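Local coordinates for major capsid protein P2 (Pseudoalteromonas phage pm2, PDB 2VVF) that forms, as a trimer of double jelly-roll subunits, the major building block of the capsid of a membrane-containing marine bacteriophage, at residues T28-D33 against H84-E89; R102-G107 against P141-M146. All blocks are in the same frame, centred on the assembly; numbering follows the deposited sequence.

Contact 1: residues T28-D33 against H84-E89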
ATOM      1  N   THR A  28      -3.778   5.275 -25.553  1.00 29.73           N
ATOM      2  CA  THR A  28      -2.736   4.802 -24.650  1.00 28.93           C
ATOM      3  C   THR A  28      -3.139   3.478 -24.008  1.00 32.07           C
ATOM      4  O   THR A  28      -4.253   3.335 -23.508  1.00 31.62           O
ATOM      5  CB  THR A  28      -2.427   5.853 -23.568  1.00 34.65           C
ATOM      6  OG1 THR A  28      -1.818   7.001 -24.173  1.00 33.42           O
ATOM      7  CG2 THR A  28      -1.495   5.278 -22.513  1.00 32.61           C
ATOM      8  N   TYR A  29      -2.223   2.515 -24.018  1.00 28.06           N
ATOM      9  CA  TYR A  29      -2.475   1.211 -23.416  1.00 27.44           C
ATOM     10  C   TYR A  29      -1.782   1.124 -22.063  1.00 30.70           C
ATOM     11  O   TYR A  29      -0.555   1.047 -21.986  1.00 30.16           O
ATOM     12  CB  TYR A  29      -1.970   0.088 -24.328  1.00 28.59           C
ATOM     13  CG  TYR A  29      -2.745  -0.051 -25.617  1.00 30.25           C
ATOM     14  CD1 TYR A  29      -3.874  -0.858 -25.689  1.00 32.11           C
ATOM     15  CD2 TYR A  29      -2.350   0.628 -26.763  1.00 30.98           C
ATOM     16  CE1 TYR A  29      -4.588  -0.984 -26.867  1.00 32.79           C
ATOM     17  CE2 TYR A  29      -3.054   0.505 -27.946  1.00 31.89           C
ATOM     18  CZ  TYR A  29      -4.173  -0.301 -27.992  1.00 39.12           C
ATOM     19  OH  TYR A  29      -4.880  -0.424 -29.166  1.00 40.20           O
ATOM     20  N   GLU A  30      -2.571   1.140 -20.996  1.00 26.76           N
ATOM     21  CA  GLU A  30      -2.027   1.053 -19.648  1.00 26.32           C
ATOM     22  C   GLU A  30      -1.766  -0.400 -19.270  1.00 29.70           C
ATOM     23  O   GLU A  30      -0.723  -0.728 -18.698  1.00 29.16           O
ATOM     24  CB  GLU A  30      -2.992   1.690 -18.648  1.00 27.69           C
ATOM     25  CG  GLU A  30      -3.480   3.067 -19.057  1.00 36.91           C
ATOM     26  CD  GLU A  30      -4.142   3.811 -17.915  1.00 54.64           C
ATOM     27  OE1 GLU A  30      -4.586   3.151 -16.953  1.00 49.02           O
ATOM     28  OE2 GLU A  30      -4.221   5.055 -17.981  1.00 48.15           O
ATOM     29  N   VAL A  31      -2.721  -1.265 -19.594  1.00 26.08           N
ATOM     30  CA  VAL A  31      -2.606  -2.690 -19.304  1.00 25.75           C
ATOM     31  C   VAL A  31      -3.285  -3.520 -20.385  1.00 29.64           C
ATOM     32  O   VAL A  31      -4.313  -3.124 -20.936  1.00 29.26           O
ATOM     33  CB  VAL A  31      -3.180  -3.044 -17.916  1.00 29.40           C
ATOM     34  CG1 VAL A  31      -2.875  -4.493 -17.572  1.00 28.99           C
ATOM     35  CG2 VAL A  31      -2.632  -2.109 -16.849  1.00 29.21           C
ATOM     36  N   ILE A  32      -2.704  -4.680 -20.675  1.00 25.85           N
ATOM     37  CA  ILE A  32      -3.263  -5.599 -21.657  1.00 25.33           C
ATOM     38  C   ILE A  32      -3.396  -6.979 -21.016  1.00 28.65           C
ATOM     39  O   ILE A  32      -2.397  -7.616 -20.676  1.00 28.00           O
ATOM     40  CB  ILE A  32      -2.421  -5.643 -22.949  1.00 28.31           C
ATOM     41  CG1 ILE A  32      -2.680  -4.390 -23.791  1.00 28.64           C
ATOM     42  CG2 ILE A  32      -2.735  -6.903 -23.744  1.00 28.86           C
ATOM     43  CD1 ILE A  32      -1.650  -4.154 -24.873  1.00 35.02           C
ATOM     44  N   ASP A  33      -4.636  -7.416 -20.821  1.00 25.01           N
ATOM     45  CA  ASP A  33      -4.903  -8.709 -20.203  1.00 24.80           C
ATOM     46  C   ASP A  33      -5.033  -9.813 -21.246  1.00 28.51           C
ATOM     47  O   ASP A  33      -5.970  -9.821 -22.042  1.00 28.06           O
ATOM     48  CB  ASP A  33      -6.163  -8.641 -19.334  1.00 26.53           C
ATOM     49  CG  ASP A  33      -6.135  -7.480 -18.356  1.00 36.36           C
ATOM     50  OD1 ASP A  33      -5.089  -7.271 -17.705  1.00 37.00           O
ATOM     51  OD2 ASP A  33      -7.156  -6.772 -18.240  1.00 42.02           O
ATOM     52  N   HIS A  84       1.702  -5.153 -17.813  1.00 21.49           N
ATOM     53  CA  HIS A  84       1.614  -3.915 -17.052  1.00 21.38           C
ATOM     54  C   HIS A  84       2.572  -2.856 -17.581  1.00 25.45           C
ATOM     55  O   HIS A  84       3.743  -2.819 -17.197  1.00 25.16           O
ATOM     56  CB  HIS A  84       1.894  -4.172 -15.570  1.00 22.11           C
ATOM     57  CG  HIS A  84       0.831  -4.970 -14.881  1.00 25.37           C
ATOM     58  ND1 HIS A  84      -0.232  -4.384 -14.227  1.00 27.10           N
ATOM     59  CD2 HIS A  84       0.673  -6.306 -14.736  1.00 26.96           C
ATOM     60  CE1 HIS A  84      -1.002  -5.326 -13.714  1.00 26.41           C
ATOM     61  NE2 HIS A  84      -0.476  -6.502 -14.009  1.00 26.72           N
ATOM     62  N   PHE A  85       2.073  -1.988 -18.456  1.00 21.73           N
ATOM     63  CA  PHE A  85       2.895  -0.913 -18.993  1.00 21.40           C
ATOM     64  C   PHE A  85       3.002   0.159 -17.921  1.00 25.74           C
ATOM     65  O   PHE A  85       4.092   0.639 -17.607  1.00 25.45           O
ATOM     66  CB  PHE A  85       2.297  -0.371 -20.288  1.00 22.86           C
ATOM     67  CG  PHE A  85       2.246  -1.390 -21.387  1.00 24.05           C
ATOM     68  CD1 PHE A  85       3.412  -1.828 -21.991  1.00 26.88           C
ATOM     69  CD2 PHE A  85       1.047  -1.973 -21.757  1.00 26.00           C
ATOM     70  CE1 PHE A  85       3.378  -2.794 -22.977  1.00 27.73           C
ATOM     71  CE2 PHE A  85       1.006  -2.939 -22.742  1.00 28.71           C
ATOM     72  CZ  PHE A  85       2.173  -3.351 -23.352  1.00 26.77           C
ATOM     73  N   VAL A  86       1.869   0.471 -17.307  1.00 22.56           N
ATOM     74  CA  VAL A  86       1.840   1.408 -16.196  1.00 22.31           C
ATOM     75  C   VAL A  86       2.391   0.641 -14.997  1.00 26.46           C
ATOM     76  O   VAL A  86       1.938  -0.468 -14.701  1.00 26.25           O
ATOM     77  CB  VAL A  86       0.404   1.897 -15.922  1.00 26.06           C
ATOM     78  CG1 VAL A  86       0.292   2.480 -14.522  1.00 25.79           C
ATOM     79  CG2 VAL A  86      -0.026   2.909 -16.974  1.00 25.88           C
ATOM     80  N   ARG A  87       3.396   1.207 -14.334  1.00 22.73           N
ATOM     81  CA  ARG A  87       4.007   0.551 -13.181  1.00 22.19           C
ATOM     82  C   ARG A  87       3.353   0.995 -11.875  1.00 25.75           C
ATOM     83  O   ARG A  87       3.586   2.101 -11.391  1.00 25.39           O
ATOM     84  CB  ARG A  87       5.517   0.794 -13.165  1.00 21.58           C
ATOM     85  CG  ARG A  87       6.210   0.340 -14.447  1.00 28.92           C
ATOM     86  CD  ARG A  87       7.719   0.469 -14.350  1.00 34.74           C
ATOM     87  NE  ARG A  87       8.285  -0.463 -13.378  1.00 38.86           N
ATOM     88  CZ  ARG A  87       9.151  -1.425 -13.680  1.00 48.91           C
ATOM     89  NH1 ARG A  87       9.559  -1.587 -14.930  1.00 32.28           N
ATOM     90  NH2 ARG A  87       9.612  -2.225 -12.728  1.00 36.68           N
ATOM     91  N   PRO A  88       2.515   0.121 -11.326  1.00 22.23           N
ATOM     92  CA  PRO A  88       1.761   0.404 -10.104  1.00 21.98           C
ATOM     93  C   PRO A  88       2.603   0.646  -8.851  1.00 26.09           C
ATOM     94  O   PRO A  88       2.123   1.233  -7.881  1.00 25.61           O
ATOM     95  CB  PRO A  88       0.908  -0.859  -9.917  1.00 23.66           C
ATOM     96  CG  PRO A  88       0.929  -1.561 -11.248  1.00 28.03           C
ATOM     97  CD  PRO A  88       2.260  -1.236 -11.836  1.00 23.64           C
ATOM     98  N   GLU A  89       3.847   0.181  -8.867  1.00 22.78           N
ATOM     99  CA  GLU A  89       4.730   0.319  -7.713  1.00 22.51           C
ATOM    100  C   GLU A  89       5.461   1.660  -7.667  1.00 27.32           C
ATOM    101  O   GLU A  89       6.132   1.978  -6.682  1.00 26.90           O
ATOM    102  CB  GLU A  89       5.741  -0.830  -7.678  1.00 23.66           C
ATOM    103  CG  GLU A  89       5.111  -2.213  -7.661  1.00 31.73           C
ATOM    104  CD  GLU A  89       4.598  -2.641  -9.023  1.00 44.89           C
ATOM    105  OE1 GLU A  89       5.054  -2.076 -10.040  1.00 32.37           O
ATOM    106  OE2 GLU A  89       3.739  -3.546  -9.075  1.00 36.13           O
TER

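Contact 2: residues R102-G107 against P141-M146. With CA (calcium ion), chain G.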
ATOM      1  N   ARG A 102       1.659   6.161 -14.239  1.00 23.35           N
ATOM      2  CA  ARG A 102       1.060   6.294 -15.566  1.00 23.10           C
ATOM      3  C   ARG A 102       2.074   6.713 -16.625  1.00 27.94           C
ATOM      4  O   ARG A 102       1.852   6.517 -17.820  1.00 27.68           O
ATOM      5  CB  ARG A 102      -0.101   7.293 -15.530  1.00 21.83           C
ATOM      6  CG  ARG A 102      -1.177   6.967 -14.504  1.00 26.77           C
ATOM      7  CD  ARG A 102      -2.118   8.141 -14.301  1.00 30.05           C
ATOM      8  NE  ARG A 102      -3.427   7.714 -13.819  1.00 32.15           N
ATOM      9  CZ  ARG A 102      -4.365   8.544 -13.375  1.00 41.23           C
ATOM     10  NH1 ARG A 102      -5.528   8.068 -12.953  1.00 28.91           N
ATOM     11  NH2 ARG A 102      -4.135   9.849 -13.350  1.00 24.37           N
ATOM     12  N   MET A 103       3.185   7.293 -16.186  1.00 25.08           N
ATOM     13  CA  MET A 103       4.222   7.748 -17.104  1.00 25.12           C
ATOM     14  C   MET A 103       4.841   6.609 -17.912  1.00 28.78           C
ATOM     15  O   MET A 103       5.566   6.845 -18.877  1.00 28.37           O
ATOM     16  CB  MET A 103       5.304   8.521 -16.345  1.00 27.60           C
ATOM     17  CG  MET A 103       6.725   8.085 -16.650  1.00 31.49           C
ATOM     18  SD  MET A 103       7.943   9.085 -15.761  1.00 35.90           S
ATOM     19  CE  MET A 103       9.157   7.841 -15.333  1.00 32.59           C
ATOM     20  N   PHE A 104       4.539   5.373 -17.524  1.00 25.23           N
ATOM     21  CA  PHE A 104       5.075   4.204 -18.215  1.00 24.85           C
ATOM     22  C   PHE A 104       4.078   3.596 -19.194  1.00 28.14           C
ATOM     23  O   PHE A 104       4.400   2.640 -19.902  1.00 27.57           O
ATOM     24  CB  PHE A 104       5.531   3.148 -17.209  1.00 26.69           C
ATOM     25  CG  PHE A 104       6.772   3.528 -16.456  1.00 28.16           C
ATOM     26  CD1 PHE A 104       8.022   3.195 -16.944  1.00 31.28           C
ATOM     27  CD2 PHE A 104       6.687   4.219 -15.261  1.00 30.28           C
ATOM     28  CE1 PHE A 104       9.166   3.545 -16.253  1.00 32.33           C
ATOM     29  CE2 PHE A 104       7.827   4.569 -14.564  1.00 33.12           C
ATOM     30  CZ  PHE A 104       9.067   4.232 -15.059  1.00 31.20           C
ATOM     31  N   ALA A 105       2.870   4.149 -19.232  1.00 24.46           N
ATOM     32  CA  ALA A 105       1.829   3.653 -20.126  1.00 24.18           C
ATOM     33  C   ALA A 105       2.299   3.644 -21.578  1.00 28.24           C
ATOM     34  O   ALA A 105       3.114   4.476 -21.984  1.00 27.93           O
ATOM     35  CB  ALA A 105       0.560   4.477 -19.979  1.00 24.87           C
ATOM     36  N   LEU A 106       1.780   2.700 -22.357  1.00 24.62           N
ATOM     37  CA  LEU A 106       2.154   2.577 -23.759  1.00 24.27           C
ATOM     38  C   LEU A 106       1.349   3.496 -24.672  1.00 28.65           C
ATOM     39  O   LEU A 106       0.323   3.094 -25.224  1.00 28.28           O
ATOM     40  CB  LEU A 106       2.017   1.127 -24.226  1.00 24.22           C
ATOM     41  CG  LEU A 106       2.297   0.858 -25.706  1.00 28.67           C
ATOM     42  CD1 LEU A 106       3.661   1.403 -26.099  1.00 28.68           C
ATOM     43  CD2 LEU A 106       2.203  -0.629 -26.003  1.00 30.92           C
ATOM     44  N   GLY A 107       1.827   4.725 -24.839  1.00 25.39           N
ATOM     45  CA  GLY A 107       1.175   5.680 -25.725  1.00 25.25           C
ATOM     46  C   GLY A 107       1.470   5.237 -27.152  1.00 29.71           C
ATOM     47  O   GLY A 107       2.533   4.675 -27.420  1.00 29.28           O
ATOM     48  N   PRO A 141       4.645   7.474 -27.318  1.00 31.03           N
ATOM     49  CA  PRO A 141       5.221   6.321 -26.639  1.00 30.83           C
ATOM     50  C   PRO A 141       5.941   6.789 -25.375  1.00 34.60           C
ATOM     51  O   PRO A 141       5.738   6.237 -24.295  1.00 34.46           O
ATOM     52  CB  PRO A 141       6.216   5.787 -27.667  1.00 32.56           C
ATOM     53  CG  PRO A 141       5.579   6.108 -28.983  1.00 36.89           C
ATOM     54  CD  PRO A 141       4.725   7.342 -28.784  1.00 32.47           C
ATOM     55  N   SER A 142       6.737   7.845 -25.514  1.00 30.76           N
ATOM     56  CA  SER A 142       7.444   8.442 -24.384  1.00 30.39           C
ATOM     57  C   SER A 142       8.195   7.434 -23.509  1.00 33.54           C
ATOM     58  O   SER A 142       8.792   6.481 -24.013  1.00 32.54           O
ATOM     59  CB  SER A 142       6.471   9.271 -23.542  1.00 34.13           C
ATOM     60  OG  SER A 142       7.115   9.839 -22.416  1.00 44.87           O
ATOM     61  N   TRP A 143       8.179   7.666 -22.199  1.00 30.38           N
ATOM     62  CA  TRP A 143       8.864   6.795 -21.245  1.00 30.27           C
ATOM     63  C   TRP A 143       8.281   5.385 -21.231  1.00 32.07           C
ATOM     64  O   TRP A 143       7.110   5.192 -20.908  1.00 31.57           O
ATOM     65  CB  TRP A 143       8.823   7.396 -19.837  1.00 29.51           C
ATOM     66  CG  TRP A 143      10.070   8.139 -19.477  1.00 31.29           C
ATOM     67  CD1 TRP A 143      10.310   9.472 -19.651  1.00 33.88           C
ATOM     68  CD2 TRP A 143      11.270   7.582 -18.928  1.00 30.89           C
ATOM     69  NE1 TRP A 143      11.583   9.781 -19.233  1.00 33.70           N
ATOM     70  CE2 TRP A 143      12.194   8.638 -18.787  1.00 35.08           C
ATOM     71  CE3 TRP A 143      11.649   6.297 -18.531  1.00 32.50           C
ATOM     72  CZ2 TRP A 143      13.471   8.446 -18.266  1.00 34.42           C
ATOM     73  CZ3 TRP A 143      12.920   6.109 -18.018  1.00 34.09           C
ATOM     74  CH2 TRP A 143      13.814   7.179 -17.888  1.00 34.73           C
ATOM     75  N   LEU A 144       9.110   4.405 -21.572  1.00 26.94           N
ATOM     76  CA  LEU A 144       8.679   3.013 -21.615  1.00 26.08           C
ATOM     77  C   LEU A 144       9.711   2.098 -20.966  1.00 29.02           C
ATOM     78  O   LEU A 144      10.891   2.435 -20.887  1.00 28.44           O
ATOM     79  CB  LEU A 144       8.476   2.579 -23.071  1.00 26.03           C
ATOM     80  CG  LEU A 144       7.059   2.550 -23.651  1.00 30.62           C
ATOM     81  CD1 LEU A 144       6.142   3.512 -22.924  1.00 30.74           C
ATOM     82  CD2 LEU A 144       7.090   2.857 -25.141  1.00 33.05           C
ATOM     83  N   THR A 145       9.259   0.926 -20.527  1.00 25.19           N
ATOM     84  CA  THR A 145      10.144  -0.081 -19.949  1.00 24.62           C
ATOM     85  C   THR A 145      10.602  -0.977 -21.095  1.00 28.01           C
ATOM     86  O   THR A 145       9.782  -1.458 -21.878  1.00 27.41           O
ATOM     87  CB  THR A 145       9.428  -0.914 -18.867  1.00 30.88           C
ATOM     88  OG1 THR A 145       9.099  -0.079 -17.751  1.00 30.05           O
ATOM     89  CG2 THR A 145      10.317  -2.054 -18.398  1.00 28.60           C
ATOM     90  N   MET A 146      11.910  -1.180 -21.211  1.00 24.25           N
ATOM     91  CA  MET A 146      12.452  -2.003 -22.285  1.00 23.66           C
ATOM     92  C   MET A 146      13.199  -3.216 -21.749  1.00 26.48           C
ATOM     93  O   MET A 146      14.382  -3.136 -21.424  1.00 26.19           O
ATOM     94  CB  MET A 146      13.352  -1.169 -23.199  1.00 25.99           C
ATOM     95  CG  MET A 146      12.602  -0.106 -23.980  1.00 29.64           C
ATOM     96  SD  MET A 146      13.566   1.386 -24.234  1.00 33.91           S
ATOM     97  CE  MET A 146      12.260   2.582 -24.589  1.00 30.54           C
TER
HETATM   98 CA    CA G1270       4.800   6.363 -21.843  1.00 31.40          CA
HETATM   99  O   HOH W   1       6.162   0.840 -19.929  1.00 26.02           O

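Contact 1: residues T28-D33 against H84-E89
F85 meets Y29 to I32 just where the chain leaves strand 80-84, and it gives up more surface here than any other residue. F85 CG lies anti to the carbonyl carbon (chi1 -63°), beside the backbone N. F85 CD2 comes within 3.4 Å of Y29 O, and F85 CE2 packs at 3.6 Å against I32 CD1, the methyl reaching the ring at its edge.

The second partner is E30, whose carbonyl oxygen takes two backbone donors. F85 N sits 3.1 Å from E30 O in a rather bent bond, the F85 donor tilted 23° from the carbonyl plane. The bond from V86 N to E30 O, 3.2 Å, is nearly straight (168°), with the donor in the carbonyl plane on a lone pair. The two bonds tie the corner at E30 to the start of the 84-89 loop. The side chains of E30 and V86 then run side by side in the same direction, V86 CG2 touching E30 CB at 3.6 Å. The carboxylate of E30 goes elsewhere, outside both segments, where OE1 forms a salt bridge with R2.

Beyond the corner, V31 and H84 form an antiparallel non-hydrogen-bonded pair, with V31 CG1 over one face of the imidazole near its rim.

E30 and V31 both face Q134 in a classic beta bulge, at the corner in strand 28-37; the bridge to strand 80-84 lies beside it. In this jelly-roll sheet strand 128-136 flanks 28-37 as well; L106 of strand 106-107 touches both Y29 and F85, and Q209 of a second subunit packs on V31 and H84.

Contact 2: residues R102-G107 against P141-M146
M103 and W143 lie side by side in a Met-aromatic contact, next to a calcium site that ties a loop of the N-terminal jelly roll to the start of strand 143-154. M103 CE rides over one face of the W143 indole, 4.1 Å above its plane and toward the rim. M103 SD stands 4.7 Å from the centroid of the five-membered ring of W143, an oblique approach, while M103 CG packs against W143 CB.

With F104 CG anti to the carbonyl carbon (chi1 -71°), the side chain of F104 crosses that of T145 obliquely, F104 CD1 lying 3.5 Å from T145 OG1. Further along, L144 CD2 meets L106 CD1, and L144 CD1 reaches the carbonyl oxygen of A105.

Between the backbones sits the calcium ion, bound by three carbonyl oxygens: A105 O from one segment, P141 O and W143 O from the other. The metal bridges two segments with no direct hydrogen bond between them. M103 O and W143 O, two acceptors 3.0 Å apart, are not bonded to each other; of the two, W143 O binds the calcium. A105, which closes the type I turn from R102, binds the ion through its carbonyl oxygen. Past the ion along the segment, G107 O receives a CA-H...O contact from P141 CA at 3.2 Å, with an angle of 137° at the hydrogen.

How the contacts relate
Both contacts are largely buried, their centres about 9 Å apart on the same side of the chain's centre, and strands 28-37 and 106-107 are neighbours in one sheet. Contact 1 stays within the N-terminal jelly roll and relies on backbone amides gathered on one carbonyl, with apolar packing around them. Contact 2 reaches from that domain to strand 143-154, whose sheet belongs to the second jelly roll, and spans the gap with calcium and sulfur-aromatic packing. They join directly: Y29 N probably bonds to L106 O, R87 NH1 probably to T145 OG1, and T28 CG2 packs on A105 CB beside the metal loop.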